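Local coordinates for family 88 glycosyl hydrolase (Bacteroides thetaiotaomicron, PDB 5NOA), which probably acts on the sugar chains of complex arabinogalactan such as gum arabic, and belongs to a family generally assigned hydrolase activity, at residues R139-M144 / T170-I175; E145-T150 / D154-A159; M164-M169 / E187-A192; A237-D242 / Q251-R256. All coordinates share one frame; numbering follows the deposited sequence. Where two conformers were deposited one is given.

Interaction 1 (R139-M144 / T170-I175); sequences RAREVM and TKLYNI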
# COMPACT_ATOMS: atom_id res chain seq x y z
N ARG A 139 10.23 -15.63 -12.05
CA ARG A 139 11.07 -14.46 -11.87
C ARG A 139 11.00 -13.97 -10.43
O ARG A 139 12.02 -13.60 -9.85
CB ARG A 139 10.72 -13.35 -12.84
CG ARG A 139 11.60 -12.11 -12.66
CD ARG A 139 13.02 -12.35 -13.01
NE ARG A 139 13.69 -11.09 -13.19
CZ ARG A 139 14.92 -10.94 -13.68
NH1 ARG A 139 15.69 -11.98 -13.95
NH2 ARG A 139 15.41 -9.73 -13.91
N ALA A 140 9.79 -13.92 -9.84
CA ALA A 140 9.67 -13.47 -8.46
C ALA A 140 10.59 -14.27 -7.54
O ALA A 140 11.30 -13.73 -6.71
CB ALA A 140 8.24 -13.59 -8.00
N ARG A 141 10.54 -15.60 -7.71
CA ARG A 141 11.37 -16.45 -6.87
C ARG A 141 12.87 -16.27 -7.16
O ARG A 141 13.67 -16.21 -6.23
CB ARG A 141 11.01 -17.93 -7.07
CG ARG A 141 9.69 -18.36 -6.43
CD ARG A 141 9.48 -19.87 -6.50
NE ARG A 141 10.66 -20.45 -5.89
CZ ARG A 141 11.21 -21.61 -6.19
NH1 ARG A 141 10.61 -22.47 -7.01
NH2 ARG A 141 12.39 -21.91 -5.66
N GLU A 142 13.24 -16.16 -8.42
CA GLU A 142 14.65 -16.00 -8.79
C GLU A 142 15.20 -14.74 -8.12
O GLU A 142 16.25 -14.75 -7.51
CB GLU A 142 14.80 -15.89 -10.31
CG GLU A 142 16.24 -15.64 -10.74
CD GLU A 142 16.41 -15.21 -12.19
OE1 GLU A 142 15.44 -14.75 -12.87
OE2 GLU A 142 17.58 -15.32 -12.66
N VAL A 143 14.46 -13.65 -8.24
CA VAL A 143 14.91 -12.38 -7.72
C VAL A 143 14.94 -12.39 -6.21
O VAL A 143 15.97 -12.01 -5.61
CB VAL A 143 14.01 -11.25 -8.25
CG1 VAL A 143 14.27 -9.95 -7.53
CG2 VAL A 143 14.21 -11.08 -9.76
N MET A 144 13.84 -12.80 -5.58
CA MET A 144 13.83 -12.70 -4.12
C MET A 144 14.79 -13.68 -3.45
O MET A 144 15.41 -13.35 -2.45
CB MET A 144 12.41 -12.87 -3.55
CG MET A 144 11.37 -11.87 -4.04
SD MET A 144 11.92 -10.13 -4.14
CE MET A 144 12.29 -9.77 -2.43
N THR A 170 5.43 -12.65 2.32
CA THR A 170 4.40 -13.52 2.86
C THR A 170 3.72 -14.33 1.75
O THR A 170 3.41 -15.52 1.96
CB THR A 170 3.38 -12.73 3.69
OG1 THR A 170 2.94 -11.59 2.96
CG2 THR A 170 3.96 -12.24 4.99
N LYS A 171 3.44 -13.74 0.59
CA LYS A 171 2.79 -14.47 -0.51
C LYS A 171 3.70 -15.58 -0.99
O LYS A 171 3.25 -16.71 -1.23
CB LYS A 171 2.39 -13.53 -1.61
CG LYS A 171 1.23 -12.63 -1.23
CD LYS A 171 0.97 -11.59 -2.32
CE LYS A 171 -0.06 -10.56 -1.91
NZ LYS A 171 -1.43 -11.11 -1.89
N LEU A 172 4.99 -15.29 -1.15
CA LEU A 172 5.89 -16.33 -1.62
C LEU A 172 6.14 -17.41 -0.57
O LEU A 172 6.32 -18.56 -0.93
CB LEU A 172 7.20 -15.75 -2.17
CG LEU A 172 7.04 -14.97 -3.50
CD1 LEU A 172 8.40 -14.37 -3.84
CD2 LEU A 172 6.57 -15.85 -4.64
N TYR A 173 6.11 -17.02 0.70
CA TYR A 173 6.15 -18.05 1.75
C TYR A 173 4.99 -19.02 1.60
O TYR A 173 5.15 -20.24 1.66
CB TYR A 173 6.17 -17.46 3.16
CG TYR A 173 6.08 -18.56 4.17
CD1 TYR A 173 7.20 -19.33 4.45
CD2 TYR A 173 4.86 -18.94 4.73
CE1 TYR A 173 7.15 -20.39 5.31
CE2 TYR A 173 4.78 -20.01 5.56
CZ TYR A 173 5.93 -20.74 5.87
OH TYR A 173 5.83 -21.79 6.71
N ASN A 174 3.79 -18.49 1.44
CA ASN A 174 2.63 -19.38 1.43
C ASN A 174 2.63 -20.33 0.25
O ASN A 174 2.07 -21.41 0.34
CB ASN A 174 1.32 -18.58 1.55
CG ASN A 174 1.06 -18.08 2.97
OD1 ASN A 174 1.47 -18.69 3.94
ND2 ASN A 174 0.34 -16.97 3.09
N ILE A 175 3.27 -19.93 -0.86
CA ILE A 175 3.44 -20.81 -2.00
C ILE A 175 4.56 -21.82 -1.80
O ILE A 175 4.35 -23.00 -2.03
CB ILE A 175 3.67 -19.99 -3.28
CG1 ILE A 175 2.42 -19.19 -3.63
CG2 ILE A 175 4.09 -20.90 -4.43
CD1 ILE A 175 2.66 -18.04 -4.57
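The carbonyl oxygen of Ala140 is met from two quarters: Met144 N gives it the regular helical bond, 2.9 Å long, while the methyl Leu172 CD1 rests against it at 4.1 Å. Because the oxygen is already bonded within its own helix, an apolar neighbour is tolerated there. Leu172 carries the contact from helix 160-176. Its CG stands anti to the carbonyl carbon (chi1 -69°), which sends the branched end across to helix 135-149. CD1 lies 4.2 Å from Ala140 CB and 3.9 Å from Met144 CG, and the other branch, CD2, reaches Arg141 CG at 4.4 Å. Ala140 suits this place because its single methyl lets the leucine approach the helix backbone. Met144 crosses Leu172 at about a right angle and touches it chiefly with CG; bends at the second and third torsions turn its sulfur away and bring CE to Val165 and Met169. Arg141 offers only its aliphatic stem, since its NE is engaged in a salt bridge with Glu145. Farther round the same helix, Arg139 NH1 bonds Glu142 OE1 at 3.0 Å, approaching from above the carboxylate plane, and also pairs with Asp96. The two short helical segments, parts of the all-helical barrel expected for family 88, cross at -110°, their axes 11.4 Å apart, and Tyr181 of helix 180-196 packs on Leu172 as well. Charged ends are thus paired away from the leucine, so what joins the two helices here is apolar packing, holding by shape and burial and not by directed bonds.

Interaction 2 (E145-T150 / D154-A159); sequences EYQMST and DYWWWA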
# COMPACT_ATOMS: atom_id res chain seq x y z
N GLU A 145 14.92 -14.87 -4.02
CA GLU A 145 15.85 -15.86 -3.49
C GLU A 145 17.31 -15.42 -3.67
O GLU A 145 18.12 -15.63 -2.77
CB GLU A 145 15.51 -17.25 -3.99
CG GLU A 145 14.14 -17.68 -3.44
CD GLU A 145 13.42 -18.82 -4.14
OE1 GLU A 145 14.05 -19.57 -4.92
OE2 GLU A 145 12.17 -18.97 -3.89
N TYR A 146 17.65 -14.77 -4.79
CA TYR A 146 18.97 -14.18 -4.90
C TYR A 146 19.14 -13.07 -3.85
O TYR A 146 20.13 -13.03 -3.12
CB TYR A 146 19.22 -13.60 -6.30
CG TYR A 146 20.54 -12.86 -6.33
CD1 TYR A 146 21.75 -13.57 -6.34
CD2 TYR A 146 20.59 -11.47 -6.30
CE1 TYR A 146 22.95 -12.89 -6.29
CE2 TYR A 146 21.79 -10.80 -6.29
CZ TYR A 146 22.97 -11.50 -6.28
OH TYR A 146 24.17 -10.83 -6.26
N GLN A 147 18.18 -12.17 -3.74
CA GLN A 147 18.27 -11.11 -2.76
C GLN A 147 18.51 -11.66 -1.36
O GLN A 147 19.38 -11.18 -0.63
CB GLN A 147 17.01 -10.26 -2.79
CG GLN A 147 17.02 -9.06 -1.88
CD GLN A 147 15.85 -8.16 -2.15
OE1 GLN A 147 15.48 -7.94 -3.29
NE2 GLN A 147 15.30 -7.60 -1.08
N MET A 148 17.75 -12.68 -0.98
CA MET A 148 17.88 -13.24 0.37
C MET A 148 19.24 -13.92 0.61
O MET A 148 19.66 -14.05 1.75
CB MET A 148 16.74 -14.21 0.68
CG MET A 148 15.39 -13.52 0.75
SD MET A 148 14.07 -14.62 1.28
CE MET A 148 13.97 -15.81 -0.04
N SER A 149 19.91 -14.33 -0.46
CA SER A 149 21.23 -14.93 -0.37
C SER A 149 22.32 -13.94 -0.13
O SER A 149 23.42 -14.30 0.29
CB SER A 149 21.56 -15.74 -1.64
OG SER A 149 21.98 -14.97 -2.74
N THR A 150 22.06 -12.68 -0.42
CA THR A 150 23.08 -11.62 -0.22
C THR A 150 23.15 -11.28 1.28
O THR A 150 22.19 -11.52 2.01
CB THR A 150 22.76 -10.35 -1.02
OG1 THR A 150 21.62 -9.69 -0.49
CG2 THR A 150 22.59 -10.66 -2.49
N ASP A 154 19.77 -3.85 3.97
CA ASP A 154 19.32 -2.46 3.83
C ASP A 154 18.50 -2.23 2.53
O ASP A 154 18.47 -1.12 2.00
CB ASP A 154 20.51 -1.50 3.89
CG ASP A 154 21.52 -1.73 2.81
OD1 ASP A 154 21.49 -2.74 2.11
OD2 ASP A 154 22.43 -0.88 2.73
N TYR A 155 17.84 -3.28 2.07
CA TYR A 155 17.02 -3.19 0.87
C TYR A 155 15.82 -2.26 1.02
O TYR A 155 15.37 -1.74 0.01
CB TYR A 155 16.56 -4.59 0.42
CG TYR A 155 17.70 -5.41 -0.15
CD1 TYR A 155 18.19 -5.12 -1.41
CD2 TYR A 155 18.34 -6.40 0.60
CE1 TYR A 155 19.28 -5.79 -1.92
CE2 TYR A 155 19.41 -7.10 0.05
CZ TYR A 155 19.87 -6.78 -1.20
OH TYR A 155 20.95 -7.42 -1.77
N TRP A 156 15.27 -2.14 2.22
CA TRP A 156 14.04 -1.36 2.46
C TRP A 156 14.42 -0.06 3.17
O TRP A 156 14.31 0.09 4.40
CB TRP A 156 12.99 -2.15 3.22
CG TRP A 156 12.56 -3.40 2.51
CD1 TRP A 156 12.82 -3.75 1.21
CD2 TRP A 156 11.85 -4.52 3.09
NE1 TRP A 156 12.34 -5.01 0.96
CE2 TRP A 156 11.72 -5.50 2.08
CE3 TRP A 156 11.31 -4.80 4.36
CZ2 TRP A 156 11.09 -6.72 2.31
CZ3 TRP A 156 10.71 -5.97 4.57
CH2 TRP A 156 10.59 -6.92 3.57
N TRP A 157 14.90 0.88 2.36
CA TRP A 157 15.48 2.13 2.83
C TRP A 157 14.55 3.34 2.71
O TRP A 157 14.95 4.46 3.02
CB TRP A 157 16.84 2.41 2.12
CG TRP A 157 16.72 2.34 0.63
CD1 TRP A 157 16.98 1.25 -0.16
CD2 TRP A 157 16.31 3.39 -0.26
NE1 TRP A 157 16.70 1.55 -1.46
CE2 TRP A 157 16.33 2.85 -1.56
CE3 TRP A 157 15.96 4.74 -0.10
CZ2 TRP A 157 15.98 3.59 -2.67
CZ3 TRP A 157 15.64 5.45 -1.19
CH2 TRP A 157 15.63 4.89 -2.46
N TRP A 158 13.32 3.10 2.28
CA TRP A 158 12.31 4.15 2.21
C TRP A 158 10.99 3.51 2.62
O TRP A 158 10.77 2.32 2.43
CB TRP A 158 12.26 4.78 0.81
CG TRP A 158 11.59 3.95 -0.28
CD1 TRP A 158 10.46 4.30 -0.93
CD2 TRP A 158 11.99 2.68 -0.82
NE1 TRP A 158 10.11 3.34 -1.83
CE2 TRP A 158 11.02 2.34 -1.80
CE3 TRP A 158 13.07 1.81 -0.63
CZ2 TRP A 158 11.04 1.15 -2.47
CZ3 TRP A 158 13.11 0.62 -1.34
CH2 TRP A 158 12.07 0.30 -2.24
N ALA A 159 10.12 4.32 3.21
CA ALA A 159 8.92 3.78 3.84
C ALA A 159 8.02 3.01 2.89
O ALA A 159 7.50 1.96 3.23
CB ALA A 159 8.13 4.89 4.56
O HOH W 1 13.38 -5.46 -1.70
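This is a mixed stacking and hydrogen-bonding contact, in which the last turn of helix 135-149 receives the loop leading to helix 160-176, a connection between successive helices of the all-helical barrel expected for family 88. Gln147 lies over one face of the Tyr155 ring. With CG anti to the backbone N (chi1 -176°) and the chain extended beyond it, the glutamine runs across the ring: CG sits 3.7 Å from the centroid in a CH-pi contact, and NE2 lies 3.4 Å from Tyr155 CG. The amide is stacked on the ring, the planes 28° apart. At the ring's edge, in its plane, Tyr155 OH and Thr150 OG1 share a hydrogen bond of 2.7 Å. Thr150 suits the helix end because OG1 also gives a bond to Gln147 O, 2.7 Å away, so one small hydroxyl ties the helix terminus to the loop. If a leucine replaced Tyr155, Thr150 OG1 would probably lose its phenolic mate and the Gln147 amide one of the surfaces that hold it flat. The amide is also fixed at its other atom, OE1, by Gln118, and Tyr188 meets Tyr155 edge-to-face. Beyond the ring, a water accepts from both Gln147 NE2 and Trp156 NE1; it lies at the edge of the indole, in its plane, 2.9 Å from each nitrogen.

Interaction 3 (M164-M169 / E187-A192); sequences MVMPVM and EYLAYA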
# COMPACT_ATOMS: atom_id res chain seq x y z
N MET A 164 5.58 -2.28 -0.78
CA MET A 164 5.96 -2.88 -2.07
C MET A 164 6.41 -4.31 -1.88
O MET A 164 6.08 -5.15 -2.71
CB MET A 164 7.08 -2.10 -2.76
CG MET A 164 6.84 -0.64 -3.04
SD MET A 164 5.28 -0.27 -3.79
CE MET A 164 5.13 1.49 -3.50
N VAL A 165 7.16 -4.59 -0.80
CA VAL A 165 7.86 -5.85 -0.71
C VAL A 165 7.43 -6.73 0.45
O VAL A 165 7.50 -7.95 0.33
CB VAL A 165 9.40 -5.71 -0.74
CG1 VAL A 165 10.05 -7.02 -1.14
CG2 VAL A 165 9.83 -4.64 -1.71
N MET A 166 6.98 -6.19 1.58
CA MET A 166 6.62 -7.10 2.67
C MET A 166 5.63 -8.15 2.24
O MET A 166 5.82 -9.31 2.56
CB MET A 166 6.12 -6.38 3.90
CG MET A 166 7.15 -5.52 4.60
SD MET A 166 6.66 -4.93 6.23
CE MET A 166 5.12 -4.13 5.87
N PRO A 167 4.55 -7.78 1.51
CA PRO A 167 3.58 -8.82 1.10
C PRO A 167 4.11 -9.78 0.06
O PRO A 167 3.57 -10.89 -0.07
CB PRO A 167 2.38 -8.01 0.59
CG PRO A 167 2.61 -6.62 1.16
CD PRO A 167 4.09 -6.45 1.12
N VAL A 168 5.17 -9.43 -0.66
CA VAL A 168 5.85 -10.40 -1.52
C VAL A 168 6.40 -11.54 -0.68
O VAL A 168 6.31 -12.71 -1.05
CB VAL A 168 6.99 -9.74 -2.32
CG1 VAL A 168 7.79 -10.79 -3.12
CG2 VAL A 168 6.44 -8.71 -3.30
N MET A 169 6.96 -11.19 0.46
CA MET A 169 7.59 -12.19 1.33
C MET A 169 6.57 -13.18 1.86
O MET A 169 6.78 -14.39 1.85
CB MET A 169 8.35 -11.53 2.47
CG MET A 169 9.34 -10.44 2.05
SD MET A 169 10.62 -10.95 0.89
CE MET A 169 11.85 -11.56 2.04
N GLU A 187 14.25 -9.43 9.03
CA GLU A 187 15.53 -8.74 8.97
C GLU A 187 15.41 -7.42 8.20
O GLU A 187 15.90 -6.37 8.65
CB GLU A 187 16.56 -9.64 8.31
CG GLU A 187 17.92 -8.99 8.25
CD GLU A 187 19.01 -9.87 7.72
OE1 GLU A 187 18.75 -10.99 7.27
OE2 GLU A 187 20.16 -9.36 7.76
N TYR A 188 14.73 -7.45 7.07
CA TYR A 188 14.60 -6.24 6.26
C TYR A 188 13.71 -5.20 6.93
O TYR A 188 13.99 -4.00 6.83
CB TYR A 188 14.13 -6.57 4.84
CG TYR A 188 15.04 -7.47 4.02
CD1 TYR A 188 16.40 -7.61 4.28
CD2 TYR A 188 14.49 -8.22 2.99
CE1 TYR A 188 17.19 -8.44 3.47
CE2 TYR A 188 15.25 -9.07 2.23
CZ TYR A 188 16.61 -9.16 2.47
OH TYR A 188 17.34 -10.00 1.66
N LEU A 189 12.63 -5.62 7.58
CA LEU A 189 11.77 -4.67 8.27
C LEU A 189 12.48 -4.11 9.49
O LEU A 189 12.37 -2.92 9.79
CB LEU A 189 10.49 -5.33 8.68
CG LEU A 189 9.54 -4.48 9.53
CD1 LEU A 189 9.14 -3.22 8.83
CD2 LEU A 189 8.31 -5.27 9.91
N ALA A 190 13.25 -4.94 10.20
CA ALA A 190 13.97 -4.45 11.36
C ALA A 190 14.91 -3.32 10.95
O ALA A 190 15.05 -2.31 11.68
CB ALA A 190 14.71 -5.59 12.06
N TYR A 191 15.57 -3.45 9.80
CA TYR A 191 16.41 -2.37 9.30
C TYR A 191 15.63 -1.10 9.05
O TYR A 191 15.95 -0.04 9.55
CB TYR A 191 17.07 -2.77 7.98
CG TYR A 191 17.81 -1.62 7.37
CD1 TYR A 191 19.05 -1.28 7.86
CD2 TYR A 191 17.25 -0.84 6.37
CE1 TYR A 191 19.74 -0.20 7.37
CE2 TYR A 191 17.92 0.24 5.86
CZ TYR A 191 19.17 0.56 6.38
OH TYR A 191 19.83 1.64 5.89
N ALA A 192 14.52 -1.22 8.31
CA ALA A 192 13.71 -0.06 7.99
C ALA A 192 13.21 0.63 9.27
O ALA A 192 13.22 1.86 9.37
CB ALA A 192 12.52 -0.47 7.12
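Met166 and Met169 of helix 160-176 face Leu189 and Tyr188 of helix 180-196; the two helices follow each other in the chain and run in opposite directions, forming a helical hairpin of the all-helical fold. The sulfur contact comes first. Met166 SD reaches into the fork of Leu189, 4.0 Å from both CD1 and CD2. The leucine presents this fork because its CG is anti to the backbone N (chi1 175°), and a thioether suits the spot, being flexible and readily polarised. The second kind is a methyl beside an aromatic ring: Met169, coiled by like-signed torsions, brings CE obliquely to the tyrosine. Tyr188 is itself met edge-to-face by Trp156, so the methyl comes up to a ring that has another neighbour to hold it. Backbone geometry also matters. Pro167 has no N-H to give, and the helix is kinked where the nitrogens of 167 and 168 lack their bond to the preceding turn; Val168 N finds only a weak one to Val165 O. Met169 N restores the regular pattern with a bond of 3.3 Å to Val165 O, and its own side chain ends with CE 4.2 Å from Tyr188 CE2.

Interaction 4 (A237-D242 / Q251-R256); sequences AKVLKD and QEYIDR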
# COMPACT_ATOMS: atom_id res chain seq x y z
N ALA A 237 -0.87 -4.54 7.41
CA ALA A 237 -2.13 -5.27 7.33
C ALA A 237 -2.00 -6.46 6.39
O ALA A 237 -2.41 -7.55 6.74
CB ALA A 237 -3.25 -4.33 6.91
N LYS A 238 -1.41 -6.26 5.23
CA LYS A 238 -1.25 -7.37 4.29
C LYS A 238 -0.33 -8.47 4.82
O LYS A 238 -0.60 -9.66 4.60
CB LYS A 238 -0.79 -6.84 2.96
CG LYS A 238 -1.90 -6.12 2.23
CD LYS A 238 -1.39 -5.40 1.03
CE LYS A 238 -1.26 -6.25 -0.17
NZ LYS A 238 -2.55 -6.76 -0.71
N VAL A 239 0.70 -8.10 5.56
CA VAL A 239 1.56 -9.10 6.21
C VAL A 239 0.73 -9.91 7.19
O VAL A 239 0.79 -11.17 7.17
CB VAL A 239 2.76 -8.45 6.93
CG1 VAL A 239 3.42 -9.40 7.91
CG2 VAL A 239 3.77 -7.96 5.94
N LEU A 240 -0.02 -9.23 8.07
CA LEU A 240 -0.77 -9.95 9.09
C LEU A 240 -1.87 -10.80 8.50
O LEU A 240 -2.26 -11.80 9.11
CB LEU A 240 -1.31 -8.98 10.12
CG LEU A 240 -0.22 -8.37 10.97
CD1 LEU A 240 -0.77 -7.27 11.88
CD2 LEU A 240 0.54 -9.40 11.78
N LYS A 241 -2.39 -10.42 7.33
CA LYS A 241 -3.39 -11.24 6.63
C LYS A 241 -2.88 -12.62 6.28
O LYS A 241 -3.59 -13.62 6.43
CB LYS A 241 -3.86 -10.50 5.36
CG LYS A 241 -4.95 -11.19 4.59
CD LYS A 241 -5.35 -10.31 3.40
CE LYS A 241 -6.49 -10.84 2.60
NZ LYS A 241 -6.66 -9.98 1.40
N ASP A 242 -1.63 -12.68 5.82
CA ASP A 242 -1.10 -13.92 5.26
C ASP A 242 -0.05 -14.63 6.09
O ASP A 242 0.23 -15.79 5.82
CB ASP A 242 -0.62 -13.63 3.84
CG ASP A 242 -1.81 -13.45 2.86
OD1 ASP A 242 -2.93 -14.07 3.06
OD2 ASP A 242 -1.67 -12.68 1.92
N GLN A 251 4.31 -11.39 16.74
CA GLN A 251 3.94 -10.43 17.78
C GLN A 251 4.61 -9.07 17.61
O GLN A 251 4.00 -8.02 17.94
CB GLN A 251 4.17 -10.97 19.19
CG GLN A 251 3.54 -10.12 20.27
CD GLN A 251 2.03 -10.07 20.16
OE1 GLN A 251 1.38 -11.10 20.04
NE2 GLN A 251 1.47 -8.89 20.20
N GLU A 252 5.84 -9.07 17.09
CA GLU A 252 6.50 -7.79 16.79
C GLU A 252 5.74 -7.00 15.75
O GLU A 252 5.59 -5.77 15.86
CB GLU A 252 7.93 -8.00 16.33
CG GLU A 252 8.85 -8.60 17.38
CD GLU A 252 10.24 -8.89 16.86
OE1 GLU A 252 10.78 -8.05 16.12
OE2 GLU A 252 10.78 -9.94 17.21
N TYR A 253 5.25 -7.69 14.72
CA TYR A 253 4.49 -7.02 13.67
C TYR A 253 3.18 -6.50 14.19
O TYR A 253 2.78 -5.37 13.87
CB TYR A 253 4.23 -7.92 12.47
CG TYR A 253 5.45 -8.59 11.92
CD1 TYR A 253 6.71 -7.97 11.89
CD2 TYR A 253 5.39 -9.87 11.48
CE1 TYR A 253 7.82 -8.64 11.40
CE2 TYR A 253 6.49 -10.54 10.97
CZ TYR A 253 7.71 -9.90 10.92
OH TYR A 253 8.80 -10.54 10.40
N ILE A 254 2.50 -7.30 15.02
CA ILE A 254 1.25 -6.86 15.61
C ILE A 254 1.48 -5.64 16.47
O ILE A 254 0.71 -4.66 16.40
CB ILE A 254 0.61 -8.00 16.45
CG1 ILE A 254 0.19 -9.17 15.53
CG2 ILE A 254 -0.52 -7.48 17.31
CD1 ILE A 254 -0.22 -10.41 16.26
N ASP A 255 2.53 -5.70 17.28
CA ASP A 255 2.83 -4.59 18.20
C ASP A 255 3.07 -3.29 17.43
O ASP A 255 2.56 -2.24 17.80
CB ASP A 255 4.03 -4.90 19.10
CG ASP A 255 3.72 -5.91 20.22
OD1 ASP A 255 2.54 -6.26 20.41
OD2 ASP A 255 4.68 -6.36 20.88
N ARG A 256 3.84 -3.38 16.35
CA ARG A 256 4.08 -2.18 15.55
C ARG A 256 2.84 -1.71 14.82
O ARG A 256 2.60 -0.51 14.71
CB ARG A 256 5.22 -2.42 14.55
CG ARG A 256 5.56 -1.23 13.68
CD ARG A 256 6.03 0.02 14.39
NE ARG A 256 7.36 -0.19 14.94
CZ ARG A 256 7.65 -0.29 16.22
NH1 ARG A 256 6.69 -0.24 17.18
NH2 ARG A 256 8.90 -0.50 16.56
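Tyr253 of helix 250-266 is the side chain that spans this contact, and its atoms meet different neighbours in turn. CB lies 4.0 Å from Leu240 CD2. CG is anti to the carbonyl carbon (chi1 -51°), which swings the ring along the face of helix 226-242, and the ring atom CD2 then comes 4.1 Å from Val239 CG1. The valine crosses the tyrosine at about a right angle and meets the ring obliquely. Along the other edge, CD1 and CE1 lie near Leu189 CD2 of helix 180-196, from which Leu185 and His186 also touch the tyrosine. OH, at the tip, makes no contact with residues 237-242. A tyrosine suits the place because its broad ring can serve two helices at once. Leu240 completes the contact with the methyl that already touches Tyr253 CB: CD2 also packs 3.8 Å from Ile254 CG1, and so rests between two consecutive residues of the opposing helix. Phe257 and Trp301 add to the apolar surroundings of Leu240. On the solvent side of helix 250-266, Gln251 NE2 bonds Asp255 OD1 at 2.8 Å, in the amide plane but from above the carboxylate plane, linking one turn to the next. The axes of the short segments approach to 10.3 Å, with 143° between their directions. Two consecutive helices, joined by a short loop and packed through leucine, valine, isoleucine and an aromatic ring, make the roughly antiparallel helical hairpin typical of the six-hairpin glycosidases to which family 88 belongs.

Read from the N terminus, interaction 1 opens first, on helix 135-149, and closes on the end of helix 160-176. Interaction 2 starts on the next turn of helix 135-149 and closes on the following loop, so it falls wholly within that span. Interaction 3 begins before interaction 1 has closed and ends on helix 180-196, so these two cross, meeting at Met144. Trp156 joins interaction 2 to interaction 3 by packing on Tyr188 and Val165. Interaction 4 comes later, in series, joining helices 226-242 and 250-266. It touches interaction 3 through Met166 on Val239, and interaction 1 through Asn174 and Asp242, making one continuous packing of helices and a loop.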